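Local atomic coordinates of trehalose-6-phosphate phosphatase (Neosartorya fumigata, PDB entry 5DXL), a protein that belongs to the trehalose-phosphatase family of the HAD clan, with a Rossmann-like core built round a largely parallel sheet. Residues G236-K248 / A252-G264. Sequence-based numbering, arbitrary orientation.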
loop_
_atom_site.group_PDB
_atom_site.type_symbol
_atom_site.label_atom_id
_atom_site.label_comp_id
_atom_site.label_asym_id
_atom_site.label_seq_id
_atom_site.Cartn_x
_atom_site.Cartn_y
_atom_site.Cartn_z
ATOM N N GLY A 236 10.232 -19.363 1.815
ATOM C CA GLY A 236 9.731 -19.942 0.584
ATOM C C GLY A 236 8.225 -19.818 0.412
ATOM O O GLY A 236 7.688 -20.218 -0.618
ATOM N N HIS A 237 7.552 -19.273 1.421
ATOM C CA HIS A 237 6.102 -19.059 1.357
ATOM C C HIS A 237 5.764 -17.632 0.920
ATOM O O HIS A 237 4.608 -17.330 0.613
ATOM C CB HIS A 237 5.443 -19.317 2.717
ATOM C CG HIS A 237 5.467 -20.750 3.153
ATOM N ND1 HIS A 237 6.107 -21.739 2.439
ATOM C CD2 HIS A 237 4.908 -21.359 4.224
ATOM C CE1 HIS A 237 5.948 -22.897 3.055
ATOM N NE2 HIS A 237 5.227 -22.693 4.143
ATOM N N VAL A 238 6.763 -16.760 0.913
ATOM C CA VAL A 238 6.539 -15.331 0.693
ATOM C C VAL A 238 7.269 -14.842 -0.545
ATOM O O VAL A 238 8.467 -15.069 -0.696
ATOM C CB VAL A 238 7.000 -14.493 1.901
ATOM C CG1 VAL A 238 6.848 -13.003 1.621
ATOM C CG2 VAL A 238 6.227 -14.886 3.145
ATOM N N PHE A 239 6.536 -14.171 -1.432
ATOM C CA PHE A 239 7.094 -13.605 -2.646
ATOM C C PHE A 239 6.816 -12.110 -2.663
ATOM O O PHE A 239 5.736 -11.670 -3.095
ATOM C CB PHE A 239 6.502 -14.281 -3.893
ATOM C CG PHE A 239 6.703 -15.771 -3.926
ATOM C CD1 PHE A 239 5.831 -16.614 -3.253
ATOM C CD2 PHE A 239 7.749 -16.324 -4.643
ATOM C CE1 PHE A 239 6.012 -17.989 -3.281
ATOM C CE2 PHE A 239 7.932 -17.699 -4.682
ATOM C CZ PHE A 239 7.059 -18.530 -3.994
ATOM N N SER A 240 7.789 -11.343 -2.183
ATOM C CA SER A 240 7.765 -9.886 -2.275
ATOM C C SER A 240 8.415 -9.498 -3.591
ATOM O O SER A 240 9.581 -9.823 -3.845
ATOM C CB SER A 240 8.496 -9.232 -1.104
ATOM O OG SER A 240 7.770 -9.389 0.112
ATOM N N VAL A 241 7.644 -8.818 -4.431
ATOM C CA VAL A 241 8.047 -8.579 -5.807
ATOM C C VAL A 241 7.872 -7.117 -6.166
ATOM O O VAL A 241 6.764 -6.596 -6.117
ATOM C CB VAL A 241 7.208 -9.428 -6.788
ATOM C CG1 VAL A 241 7.760 -9.310 -8.210
ATOM C CG2 VAL A 241 7.141 -10.892 -6.360
ATOM N N THR A 242 8.962 -6.444 -6.519
ATOM C CA THR A 242 8.849 -5.074 -7.008
ATOM C C THR A 242 8.622 -5.069 -8.513
ATOM O O THR A 242 9.015 -6.000 -9.214
ATOM C CB THR A 242 10.103 -4.229 -6.672
ATOM O OG1 THR A 242 9.823 -2.847 -6.928
ATOM C CG2 THR A 242 11.331 -4.670 -7.501
ATOM N N VAL A 243 7.950 -4.036 -8.998
ATOM C CA VAL A 243 7.796 -3.846 -10.427
ATOM C C VAL A 243 8.871 -2.843 -10.848
ATOM O O VAL A 243 8.882 -1.694 -10.387
ATOM C CB VAL A 243 6.386 -3.368 -10.778
ATOM C CG1 VAL A 243 6.256 -3.108 -12.273
ATOM C CG2 VAL A 243 5.380 -4.424 -10.342
ATOM N N GLY A 244 9.799 -3.304 -11.679
ATOM C CA GLY A 244 10.942 -2.493 -12.065
ATOM C C GLY A 244 12.059 -3.387 -12.565
ATOM O O GLY A 244 11.865 -4.595 -12.767
ATOM N N ALA A 245 13.228 -2.792 -12.771
ATOM C CA ALA A 245 14.339 -3.502 -13.382
ATOM C C ALA A 245 15.085 -4.380 -12.395
ATOM O O ALA A 245 15.008 -4.184 -11.176
ATOM C CB ALA A 245 15.302 -2.497 -14.020
ATOM N N SER A 246 15.824 -5.345 -12.933
ATOM C CA SER A 246 16.675 -6.194 -12.117
ATOM C C SER A 246 17.649 -5.374 -11.294
ATOM O O SER A 246 17.903 -5.704 -10.149
ATOM C CB SER A 246 17.444 -7.183 -12.989
ATOM O OG SER A 246 18.280 -8.004 -12.184
ATOM N N SER A 247 18.172 -4.300 -11.878
ATOM C CA SER A 247 19.172 -3.474 -11.208
ATOM C C SER A 247 18.586 -2.574 -10.125
ATOM O O SER A 247 19.331 -1.925 -9.399
ATOM C CB SER A 247 19.922 -2.618 -12.233
ATOM O OG SER A 247 19.032 -1.766 -12.936
ATOM N N LYS A 248 17.257 -2.537 -10.013
ATOM C CA LYS A 248 16.598 -1.695 -9.013
ATOM C C LYS A 248 16.877 -2.197 -7.600
ATOM O O LYS A 248 16.693 -3.375 -7.288
ATOM C CB LYS A 248 15.091 -1.650 -9.273
ATOM C CG LYS A 248 14.272 -0.950 -8.197
ATOM C CD LYS A 248 12.790 -0.997 -8.545
ATOM C CE LYS A 248 11.928 -0.403 -7.447
ATOM N NZ LYS A 248 10.516 -0.289 -7.931
ATOM N N ALA A 252 12.263 -5.934 -1.853
ATOM C CA ALA A 252 11.702 -7.140 -2.453
ATOM C C ALA A 252 12.803 -8.152 -2.748
ATOM O O ALA A 252 13.984 -7.799 -2.763
ATOM C CB ALA A 252 10.950 -6.797 -3.744
ATOM N N SER A 253 12.399 -9.399 -2.984
ATOM C CA SER A 253 13.327 -10.485 -3.317
ATOM C C SER A 253 13.337 -10.780 -4.815
ATOM O O SER A 253 14.210 -11.488 -5.311
ATOM C CB SER A 253 12.960 -11.759 -2.549
ATOM O OG SER A 253 13.020 -11.541 -1.151
ATOM N N TRP A 254 12.349 -10.245 -5.522
ATOM C CA TRP A 254 12.134 -10.533 -6.931
ATOM C C TRP A 254 11.667 -9.281 -7.639
ATOM O O TRP A 254 11.239 -8.337 -6.985
ATOM C CB TRP A 254 11.049 -11.596 -7.127
ATOM C CG TRP A 254 11.160 -12.839 -6.302
ATOM C CD1 TRP A 254 10.562 -13.086 -5.099
ATOM C CD2 TRP A 254 11.869 -14.030 -6.653
ATOM N NE1 TRP A 254 10.863 -14.363 -4.673
ATOM C CE2 TRP A 254 11.675 -14.955 -5.605
ATOM C CE3 TRP A 254 12.669 -14.395 -7.743
ATOM C CZ2 TRP A 254 12.240 -16.227 -5.622
ATOM C CZ3 TRP A 254 13.221 -15.659 -7.761
ATOM C CH2 TRP A 254 13.010 -16.558 -6.707
ATOM N N HIS A 255 11.699 -9.284 -8.971
ATOM C CA HIS A 255 11.038 -8.222 -9.720
ATOM C C HIS A 255 10.227 -8.799 -10.873
ATOM O O HIS A 255 10.461 -9.933 -11.304
ATOM C CB HIS A 255 12.052 -7.199 -10.266
ATOM C CG HIS A 255 12.884 -7.738 -11.386
ATOM N ND1 HIS A 255 14.040 -8.462 -11.174
ATOM C CD2 HIS A 255 12.695 -7.705 -12.726
ATOM C CE1 HIS A 255 14.532 -8.842 -12.342
ATOM N NE2 HIS A 255 13.735 -8.398 -13.298
ATOM N N LEU A 256 9.262 -8.017 -11.346
ATOM C CA LEU A 256 8.643 -8.197 -12.661
ATOM C C LEU A 256 8.827 -6.868 -13.393
ATOM O O LEU A 256 8.740 -5.808 -12.774
ATOM C CB LEU A 256 7.162 -8.570 -12.542
ATOM C CG LEU A 256 6.874 -9.981 -12.031
ATOM C CD1 LEU A 256 5.380 -10.165 -11.727
ATOM C CD2 LEU A 256 7.336 -11.012 -13.052
ATOM N N LEU A 257 9.104 -6.898 -14.692
ATOM C CA LEU A 257 9.526 -5.664 -15.352
ATOM C C LEU A 257 8.403 -4.642 -15.517
ATOM O O LEU A 257 8.627 -3.433 -15.350
ATOM C CB LEU A 257 10.144 -5.984 -16.722
ATOM C CG LEU A 257 11.490 -6.695 -16.688
ATOM C CD1 LEU A 257 11.895 -7.050 -18.106
ATOM C CD2 LEU A 257 12.572 -5.845 -16.017
ATOM N N GLU A 258 7.206 -5.111 -15.862
ATOM C CA GLU A 258 6.109 -4.223 -16.232
ATOM C C GLU A 258 4.779 -4.744 -15.723
ATOM O O GLU A 258 4.632 -5.938 -15.462
ATOM C CB GLU A 258 6.017 -4.071 -17.760
ATOM C CG GLU A 258 7.258 -3.503 -18.426
ATOM C CD GLU A 258 7.444 -2.025 -18.166
ATOM O OE1 GLU A 258 6.508 -1.372 -17.647
ATOM O OE2 GLU A 258 8.542 -1.512 -18.475
ATOM N N PRO A 259 3.787 -3.855 -15.616
ATOM C CA PRO A 259 2.439 -4.335 -15.280
ATOM C C PRO A 259 1.946 -5.476 -16.185
ATOM O O PRO A 259 1.237 -6.354 -15.697
ATOM C CB PRO A 259 1.587 -3.073 -15.444
ATOM C CG PRO A 259 2.517 -1.974 -15.019
ATOM C CD PRO A 259 3.871 -2.382 -15.593
ATOM N N ALA A 260 2.324 -5.493 -17.462
ATOM C CA ALA A 260 1.905 -6.587 -18.332
ATOM C C ALA A 260 2.412 -7.917 -17.802
ATOM O O ALA A 260 1.725 -8.934 -17.919
ATOM C CB ALA A 260 2.394 -6.367 -19.755
ATOM N N ASP A 261 3.611 -7.908 -17.225
ATOM C CA ASP A 261 4.179 -9.121 -16.645
ATOM C C ASP A 261 3.441 -9.517 -15.368
ATOM O O ASP A 261 3.290 -10.698 -15.071
ATOM C CB ASP A 261 5.675 -8.929 -16.374
ATOM C CG ASP A 261 6.435 -8.566 -17.628
ATOM O OD1 ASP A 261 6.279 -9.284 -18.641
ATOM O OD2 ASP A 261 7.138 -7.543 -17.614
ATOM N N VAL A 262 2.990 -8.527 -14.608
ATOM C CA VAL A 262 2.198 -8.805 -13.414
ATOM C C VAL A 262 0.906 -9.512 -13.815
ATOM O O VAL A 262 0.542 -10.559 -13.259
ATOM C CB VAL A 262 1.882 -7.513 -12.643
ATOM C CG1 VAL A 262 0.956 -7.809 -11.449
ATOM C CG2 VAL A 262 3.176 -6.851 -12.178
ATOM N N ILE A 263 0.211 -8.944 -14.795
ATOM C CA ILE A 263 -1.049 -9.529 -15.234
ATOM C C ILE A 263 -0.810 -10.920 -15.811
ATOM O O ILE A 263 -1.570 -11.846 -15.524
ATOM C CB ILE A 263 -1.758 -8.632 -16.254
ATOM C CG1 ILE A 263 -2.076 -7.274 -15.615
ATOM C CG2 ILE A 263 -3.038 -9.297 -16.769
ATOM C CD1 ILE A 263 -2.937 -7.364 -14.352
ATOM N N GLY A 264 0.266 -11.080 -16.581
ATOM C CA GLY A 264 0.608 -12.392 -17.116
ATOM C C GLY A 264 0.859 -13.426 -16.032
ATOM O O GLY A 264 0.445 -14.585 -16.153
HETATM O O HOH W 1 10.166 -12.590 -0.919
HETATM O O HOH W 2 10.419 -16.023 -2.366
#
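Val241, Thr242 and Val243 pair in parallel with Trp254, His255 and Leu256, and the short strand segments cross at -44°. Thr242 N donates a hydrogen bond to Trp254 O (3.0 Å), and Thr242 O accepts from Leu256 N at 2.9 Å. Ser240 O begins the pairing with two donors, Ser253 N and Trp254 N; Gly244 N to Leu256 O ends it. Glycine fits at Gly244 because this backbone would jam a CB against Val243 O and Lys248 CD. Branched Val241 suits a strand: its CG1 meets Leu256 CG at 4.0 Å, while CG2 touches Trp254 CB. The Trp254 indole lies beside the Phe239 ring, planes 29° apart but slid so that they barely overlap, and its NE1 donates in the ring plane to a water (2.9 Å) also bound by Val238 O. On the other face, small Ala252 fits its CB against Thr242 N (3.4 Å). A chi1 of 71° puts His255 CG between the backbone N and the carbonyl carbon, turning one ring face to Ala245 C and Ser246 CA; its ND1 is hydrogen-bonded to Thr3 OG1. Val243 CG2 reaches Val262 CG2 (3.8 Å), tying the strand to the helix that follows its partner. This is one edge of the HAD Rossmann-like sheet: 211-216, 238-243 and edge strand 254-256 run parallel, with helices 222-229, against Thr242 and Ala252, and 8-17, against Phe239, on opposite faces.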